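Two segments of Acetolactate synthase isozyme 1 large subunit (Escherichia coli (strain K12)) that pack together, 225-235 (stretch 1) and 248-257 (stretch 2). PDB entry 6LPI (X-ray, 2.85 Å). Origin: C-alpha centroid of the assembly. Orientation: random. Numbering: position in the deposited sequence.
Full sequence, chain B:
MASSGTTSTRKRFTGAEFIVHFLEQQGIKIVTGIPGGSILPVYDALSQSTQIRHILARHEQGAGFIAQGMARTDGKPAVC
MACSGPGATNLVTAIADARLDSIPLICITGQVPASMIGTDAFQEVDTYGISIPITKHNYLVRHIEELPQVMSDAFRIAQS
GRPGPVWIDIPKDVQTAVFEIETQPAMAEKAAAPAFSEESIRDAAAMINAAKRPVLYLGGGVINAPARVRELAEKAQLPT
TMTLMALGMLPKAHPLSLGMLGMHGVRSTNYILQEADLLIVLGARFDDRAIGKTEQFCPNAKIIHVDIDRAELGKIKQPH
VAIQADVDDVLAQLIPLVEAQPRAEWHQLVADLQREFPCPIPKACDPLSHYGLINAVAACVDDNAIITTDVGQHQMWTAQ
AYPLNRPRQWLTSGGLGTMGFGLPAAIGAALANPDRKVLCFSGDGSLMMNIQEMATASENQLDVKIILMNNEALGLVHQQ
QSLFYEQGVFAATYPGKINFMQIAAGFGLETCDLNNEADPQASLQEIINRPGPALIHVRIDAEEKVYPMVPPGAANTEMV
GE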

ATOM      1  N   ALA B 225       8.198  10.803  -8.070  1.00 53.14           N
ATOM      2  CA  ALA B 225       8.618  12.166  -8.331  1.00 54.15           C
ATOM      3  C   ALA B 225       9.817  12.515  -7.459  1.00 62.10           C
ATOM      4  O   ALA B 225       9.801  13.552  -6.785  1.00 71.23           O
ATOM      5  CB  ALA B 225       7.456  13.135  -8.081  1.00 46.30           C
ATOM      6  N   PRO B 226      10.884  11.709  -7.463  1.00 58.25           N
ATOM      7  CA  PRO B 226      12.009  12.005  -6.562  1.00 54.28           C
ATOM      8  C   PRO B 226      12.763  13.246  -6.976  1.00 54.96           C
ATOM      9  O   PRO B 226      13.235  14.007  -6.117  1.00 51.97           O
ATOM     10  CB  PRO B 226      12.879  10.748  -6.675  1.00 59.90           C
ATOM     11  CG  PRO B 226      12.109   9.795  -7.617  1.00 52.89           C
ATOM     12  CD  PRO B 226      11.237  10.655  -8.426  1.00 52.64           C
ATOM     13  N   ALA B 227      12.921  13.434  -8.290  1.00 55.24           N
ATOM     14  CA  ALA B 227      13.618  14.598  -8.823  1.00 60.13           C
ATOM     15  C   ALA B 227      12.977  15.890  -8.336  1.00 62.16           C
ATOM     16  O   ALA B 227      13.638  16.738  -7.731  1.00 66.09           O
ATOM     17  CB  ALA B 227      13.631  14.550 -10.350  1.00 59.94           C
ATOM     18  N   ARG B 228      11.682  16.063  -8.582  1.00 60.73           N
ATOM     19  CA  ARG B 228      11.106  17.364  -8.268  1.00 58.71           C
ATOM     20  C   ARG B 228      10.881  17.530  -6.772  1.00 58.02           C
ATOM     21  O   ARG B 228      10.940  18.654  -6.267  1.00 59.17           O
ATOM     22  CB  ARG B 228       9.799  17.568  -9.031  1.00 55.45           C
ATOM     23  CG  ARG B 228       9.974  17.623 -10.531  1.00 58.38           C
ATOM     24  CD  ARG B 228       8.686  17.994 -11.207  1.00 60.03           C
ATOM     25  NE  ARG B 228       8.885  18.979 -12.254  1.00 66.88           N
ATOM     26  CZ  ARG B 228       8.985  18.648 -13.530  1.00 67.41           C
ATOM     27  NH1 ARG B 228       8.896  17.372 -13.859  1.00 60.74           N
ATOM     28  NH2 ARG B 228       9.168  19.575 -14.465  1.00 76.82           N
ATOM     29  N   VAL B 229      10.675  16.435  -6.040  1.00 56.51           N
ATOM     30  CA  VAL B 229      10.543  16.558  -4.593  1.00 55.36           C
ATOM     31  C   VAL B 229      11.870  16.977  -3.982  1.00 57.50           C
ATOM     32  O   VAL B 229      11.919  17.878  -3.139  1.00 57.90           O
ATOM     33  CB  VAL B 229      10.050  15.233  -3.985  1.00 55.17           C
ATOM     34  CG1 VAL B 229      10.492  15.110  -2.531  1.00 54.14           C
ATOM     35  CG2 VAL B 229       8.556  15.119  -4.098  1.00 56.32           C
ATOM     36  N   ARG B 230      12.970  16.370  -4.440  1.00 63.91           N
ATOM     37  CA  ARG B 230      14.297  16.797  -4.011  1.00 67.38           C
ATOM     38  C   ARG B 230      14.557  18.248  -4.395  1.00 63.20           C
ATOM     39  O   ARG B 230      15.000  19.052  -3.565  1.00 57.50           O
ATOM     40  CB  ARG B 230      15.358  15.877  -4.634  1.00 73.84           C
ATOM     41  CG  ARG B 230      16.745  16.002  -4.017  1.00 79.95           C
ATOM     42  CD  ARG B 230      17.809  15.234  -4.804  1.00 80.76           C
ATOM     43  NE  ARG B 230      19.115  15.245  -4.130  1.00 82.71           N
ATOM     44  CZ  ARG B 230      19.661  14.210  -3.492  1.00 75.79           C
ATOM     45  NH1 ARG B 230      19.024  13.042  -3.435  1.00 72.72           N
ATOM     46  NH2 ARG B 230      20.847  14.351  -2.913  1.00 65.70           N
ATOM     47  N   GLU B 231      14.233  18.611  -5.637  1.00 64.64           N
ATOM     48  CA  GLU B 231      14.457  19.973  -6.104  1.00 62.17           C
ATOM     49  C   GLU B 231      13.735  20.964  -5.214  1.00 60.48           C
ATOM     50  O   GLU B 231      14.321  21.954  -4.774  1.00 60.01           O
ATOM     51  CB  GLU B 231      14.003  20.105  -7.555  1.00 66.69           C
ATOM     52  CG  GLU B 231      14.277  21.450  -8.180  1.00 78.02           C
ATOM     53  CD  GLU B 231      13.848  21.498  -9.639  1.00 93.97           C
ATOM     54  OE1 GLU B 231      13.131  20.579 -10.087  1.00 97.49           O
ATOM     55  OE2 GLU B 231      14.257  22.435 -10.355  1.00102.07           O
ATOM     56  N   LEU B 232      12.477  20.672  -4.880  1.00 66.90           N
ATOM     57  CA  LEU B 232      11.715  21.561  -4.009  1.00 62.70           C
ATOM     58  C   LEU B 232      12.315  21.624  -2.620  1.00 65.28           C
ATOM     59  O   LEU B 232      12.547  22.716  -2.081  1.00 72.61           O
ATOM     60  CB  LEU B 232      10.273  21.096  -3.918  1.00 45.99           C
ATOM     61  CG  LEU B 232       9.538  21.834  -2.805  1.00 55.74           C
ATOM     62  CD1 LEU B 232       9.078  23.235  -3.236  1.00 59.89           C
ATOM     63  CD2 LEU B 232       8.377  20.994  -2.318  1.00 48.12           C
ATOM     64  N   ALA B 233      12.598  20.461  -2.034  1.00 59.16           N
ATOM     65  CA  ALA B 233      13.116  20.436  -0.673  1.00 63.36           C
ATOM     66  C   ALA B 233      14.388  21.260  -0.560  1.00 64.89           C
ATOM     67  O   ALA B 233      14.565  22.017   0.402  1.00 69.77           O
ATOM     68  CB  ALA B 233      13.359  18.997  -0.226  1.00 46.30           C
ATOM     69  N   GLU B 234      15.266  21.158  -1.557  1.00 59.62           N
ATOM     70  CA  GLU B 234      16.540  21.846  -1.468  1.00 56.10           C
ATOM     71  C   GLU B 234      16.438  23.312  -1.832  1.00 66.84           C
ATOM     72  O   GLU B 234      17.094  24.146  -1.194  1.00 74.14           O
ATOM     73  CB  GLU B 234      17.552  21.154  -2.372  1.00 59.08           C
ATOM     74  CG  GLU B 234      17.964  19.806  -1.816  1.00 61.47           C
ATOM     75  CD  GLU B 234      18.751  19.006  -2.794  1.00 73.89           C
ATOM     76  OE1 GLU B 234      19.156  17.882  -2.453  1.00 84.00           O
ATOM     77  OE2 GLU B 234      18.919  19.478  -3.935  1.00 81.97           O
ATOM     78  N   LYS B 235      15.596  23.654  -2.807  1.00 68.57           N
ATOM     79  CA  LYS B 235      15.443  25.052  -3.205  1.00 67.02           C
ATOM     80  C   LYS B 235      14.940  25.890  -2.043  1.00 70.82           C
ATOM     81  O   LYS B 235      15.612  26.827  -1.602  1.00 76.01           O
ATOM     82  CB  LYS B 235      14.492  25.145  -4.395  1.00 56.44           C
ATOM     83  CG  LYS B 235      14.119  26.537  -4.877  1.00 57.53           C
ATOM     84  CD  LYS B 235      13.944  26.483  -6.370  1.00 61.72           C
ATOM     85  CE  LYS B 235      12.963  27.505  -6.867  1.00 62.70           C
ATOM     86  NZ  LYS B 235      13.529  28.798  -7.313  1.00 64.38           N
ATOM     87  N   GLY B 248      13.571   6.828   1.851  1.00 52.54           N
ATOM     88  CA  GLY B 248      14.338   6.853   0.628  1.00 53.65           C
ATOM     89  C   GLY B 248      14.016   7.993  -0.314  1.00 57.08           C
ATOM     90  O   GLY B 248      14.824   8.273  -1.214  1.00 64.88           O
ATOM     91  N   MET B 249      12.885   8.687  -0.120  1.00 52.94           N
ATOM     92  CA  MET B 249      12.570   9.837  -0.963  1.00 45.06           C
ATOM     93  C   MET B 249      13.605  10.952  -0.801  1.00 58.84           C
ATOM     94  O   MET B 249      13.758  11.786  -1.700  1.00 58.22           O
ATOM     95  CB  MET B 249      11.163  10.332  -0.661  1.00 45.40           C
ATOM     96  CG  MET B 249      10.020   9.456  -1.226  1.00 54.16           C
ATOM     97  SD  MET B 249      10.123   8.885  -2.943  1.00 64.87           S
ATOM     98  CE  MET B 249      10.429  10.420  -3.811  1.00 66.96           C
ATOM     99  N   LEU B 250      14.338  10.959   0.311  1.00 62.13           N
ATOM    100  CA  LEU B 250      15.593  11.679   0.443  1.00 62.16           C
ATOM    101  C   LEU B 250      16.597  10.749   1.102  1.00 70.75           C
ATOM    102  O   LEU B 250      16.222   9.963   1.983  1.00 77.76           O
ATOM    103  CB  LEU B 250      15.481  12.944   1.308  1.00 55.90           C
ATOM    104  CG  LEU B 250      14.908  14.259   0.797  1.00 59.62           C
ATOM    105  CD1 LEU B 250      15.204  15.307   1.833  1.00 47.04           C
ATOM    106  CD2 LEU B 250      15.535  14.668  -0.519  1.00 64.20           C
ATOM    107  N   PRO B 251      17.866  10.796   0.693  1.00 65.68           N
ATOM    108  CA  PRO B 251      18.837   9.844   1.241  1.00 63.41           C
ATOM    109  C   PRO B 251      18.949  10.080   2.735  1.00 63.77           C
ATOM    110  O   PRO B 251      18.826  11.213   3.204  1.00 53.11           O
ATOM    111  CB  PRO B 251      20.133  10.171   0.496  1.00 57.95           C
ATOM    112  CG  PRO B 251      19.871  11.450  -0.236  1.00 57.89           C
ATOM    113  CD  PRO B 251      18.407  11.513  -0.472  1.00 62.61           C
ATOM    114  N   LYS B 252      19.174   8.996   3.481  1.00 60.22           N
ATOM    115  CA  LYS B 252      19.031   9.065   4.930  1.00 55.46           C
ATOM    116  C   LYS B 252      19.807  10.225   5.540  1.00 59.51           C
ATOM    117  O   LYS B 252      19.292  10.924   6.417  1.00 67.20           O
ATOM    118  CB  LYS B 252      19.452   7.758   5.584  1.00 54.04           C
ATOM    119  CG  LYS B 252      19.296   7.901   7.084  1.00 58.24           C
ATOM    120  CD  LYS B 252      20.052   6.911   7.906  1.00 64.21           C
ATOM    121  CE  LYS B 252      19.174   6.496   9.067  1.00 53.45           C
ATOM    122  NZ  LYS B 252      17.858   6.008   8.549  1.00 61.82           N
ATOM    123  N   ALA B 253      21.037  10.449   5.086  1.00 61.12           N
ATOM    124  CA  ALA B 253      21.913  11.479   5.642  1.00 67.94           C
ATOM    125  C   ALA B 253      21.632  12.873   5.098  1.00 72.47           C
ATOM    126  O   ALA B 253      22.356  13.809   5.454  1.00 77.30           O
ATOM    127  CB  ALA B 253      23.376  11.128   5.398  1.00 62.20           C
ATOM    128  N   HIS B 254      20.639  13.037   4.232  1.00 67.22           N
ATOM    129  CA  HIS B 254      20.432  14.336   3.610  1.00 65.99           C
ATOM    130  C   HIS B 254      20.229  15.392   4.694  1.00 72.22           C
ATOM    131  O   HIS B 254      19.479  15.161   5.655  1.00 68.08           O
ATOM    132  CB  HIS B 254      19.227  14.303   2.668  1.00 57.40           C
ATOM    133  CG  HIS B 254      18.998  15.591   1.935  1.00 68.51           C
ATOM    134  ND1 HIS B 254      19.058  15.683   0.559  1.00 71.13           N
ATOM    135  CD2 HIS B 254      18.678  16.832   2.379  1.00 68.23           C
ATOM    136  CE1 HIS B 254      18.806  16.926   0.191  1.00 70.14           C
ATOM    137  NE2 HIS B 254      18.575  17.644   1.277  1.00 70.03           N
ATOM    138  N   PRO B 255      20.907  16.542   4.599  1.00 72.52           N
ATOM    139  CA  PRO B 255      20.882  17.511   5.699  1.00 63.39           C
ATOM    140  C   PRO B 255      19.522  18.111   5.963  1.00 60.65           C
ATOM    141  O   PRO B 255      19.366  18.820   6.965  1.00 67.52           O
ATOM    142  CB  PRO B 255      21.883  18.580   5.246  1.00 63.70           C
ATOM    143  CG  PRO B 255      22.756  17.898   4.279  1.00 70.21           C
ATOM    144  CD  PRO B 255      21.886  16.915   3.566  1.00 74.85           C
ATOM    145  N   LEU B 256      18.548  17.889   5.096  1.00 52.51           N
ATOM    146  CA  LEU B 256      17.191  18.329   5.346  1.00 49.84           C
ATOM    147  C   LEU B 256      16.309  17.204   5.867  1.00 47.64           C
ATOM    148  O   LEU B 256      15.103  17.394   6.016  1.00 53.34           O
ATOM    149  CB  LEU B 256      16.583  18.933   4.081  1.00 55.59           C
ATOM    150  CG  LEU B 256      17.170  20.242   3.537  1.00 61.09           C
ATOM    151  CD1 LEU B 256      16.693  20.485   2.112  1.00 61.69           C
ATOM    152  CD2 LEU B 256      16.865  21.448   4.404  1.00 61.37           C
ATOM    153  N   SER B 257      16.865  16.019   6.071  1.00 60.38           N
ATOM    154  CA  SER B 257      16.068  14.850   6.425  1.00 61.50           C
ATOM    155  C   SER B 257      15.766  14.866   7.909  1.00 58.87           C
ATOM    156  O   SER B 257      16.647  14.613   8.734  1.00 62.64           O
ATOM    157  CB  SER B 257      16.796  13.559   6.066  1.00 68.17           C
ATOM    158  OG  SER B 257      16.062  12.441   6.528  1.00 69.68           O
TER

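No hydrogen bond links the two stretches. Their contact, which buries 418 Å² with both sides summed, rests on van der Waals packing between one helix and an irregular segment, and the evidence for each part lies in distances and side-chain torsions.

The frame comes first. Stretch 1 is helical from Pro226 to Lys235, with Ala225 at the N-cap position. Its backbone bonds follow the i to i-4 pattern, from Val229 N to Ala225 O (3.1 Å) through Lys235 N to Glu231 O (2.9 Å). Proline fits the first helical position, where its nitrogen owes no bond to a preceding turn. Stretch 2 has two type I turns in succession, closed by His254 N to Pro251 O (2.8 Å) and Ser257 N to His254 O (2.8 Å). Stretch 2 runs alongside the helix, with nearest CA pairs Pro226 and Met249 at 6.0 Å, Arg230 and Leu250 at 6.9 Å, and Ala233 and Leu256 at 7.6 Å.

Apolar packing is clearest near the two ends of the contact. At the first, the CA-to-CB bond of Met249 points sideways, but three successive m torsions (-75°, -46°, -52°) fold the chain so that its end reaches the helix. Met249 CE lies 3.5 Å from Pro226 CA and 3.8 Å from Pro226 CB. An unbranched, flexible side chain suits this route, and Met249 gives up 76 Å² to the other stretch, the largest share of any residue here. Toward the other end, Leu256 points toward the helix with chi1 m and chi2 t. Its CD1 sits 3.1 Å from Ala233 O, a tight approach, as well as 4.3 Å from Ala233 CB and 3.8 Å from Glu234 CA. Ala233 also points toward stretch 2, and a small side chain thus accompanies the close approach of the leucine to the helix backbone. Both residues are buried.

Between these ends, packing involves both the aliphatic chain and the charged end of Arg230. Arg230 is extended, with chi1 to chi3 all t; its CB leaves sideways, yet its end comes nearer to stretch 2. Arg230 CG meets Leu250 CD2 at 3.9 Å, while Arg230 NH1 approaches Pro251 CD at 3.4 Å. The long side chain of this exposed residue thus offers methylene carbon to a buried leucine and carries its charged group onward to the partly exposed proline. An edge of the His254 ring sits over one face of the Arg230 guanidinium, so Arg230 contacts Leu250, Pro251 and His254 without hydrogen bonding to any.

The salt bridge here is internal to the helix. Arg230 NE and Glu234 OE1 form it at 3.1 Å, one helical turn apart, although the modelled place of OE1 is less certain than the distance suggests. This pairing lies beside stretch 2 but does not itself join the segments.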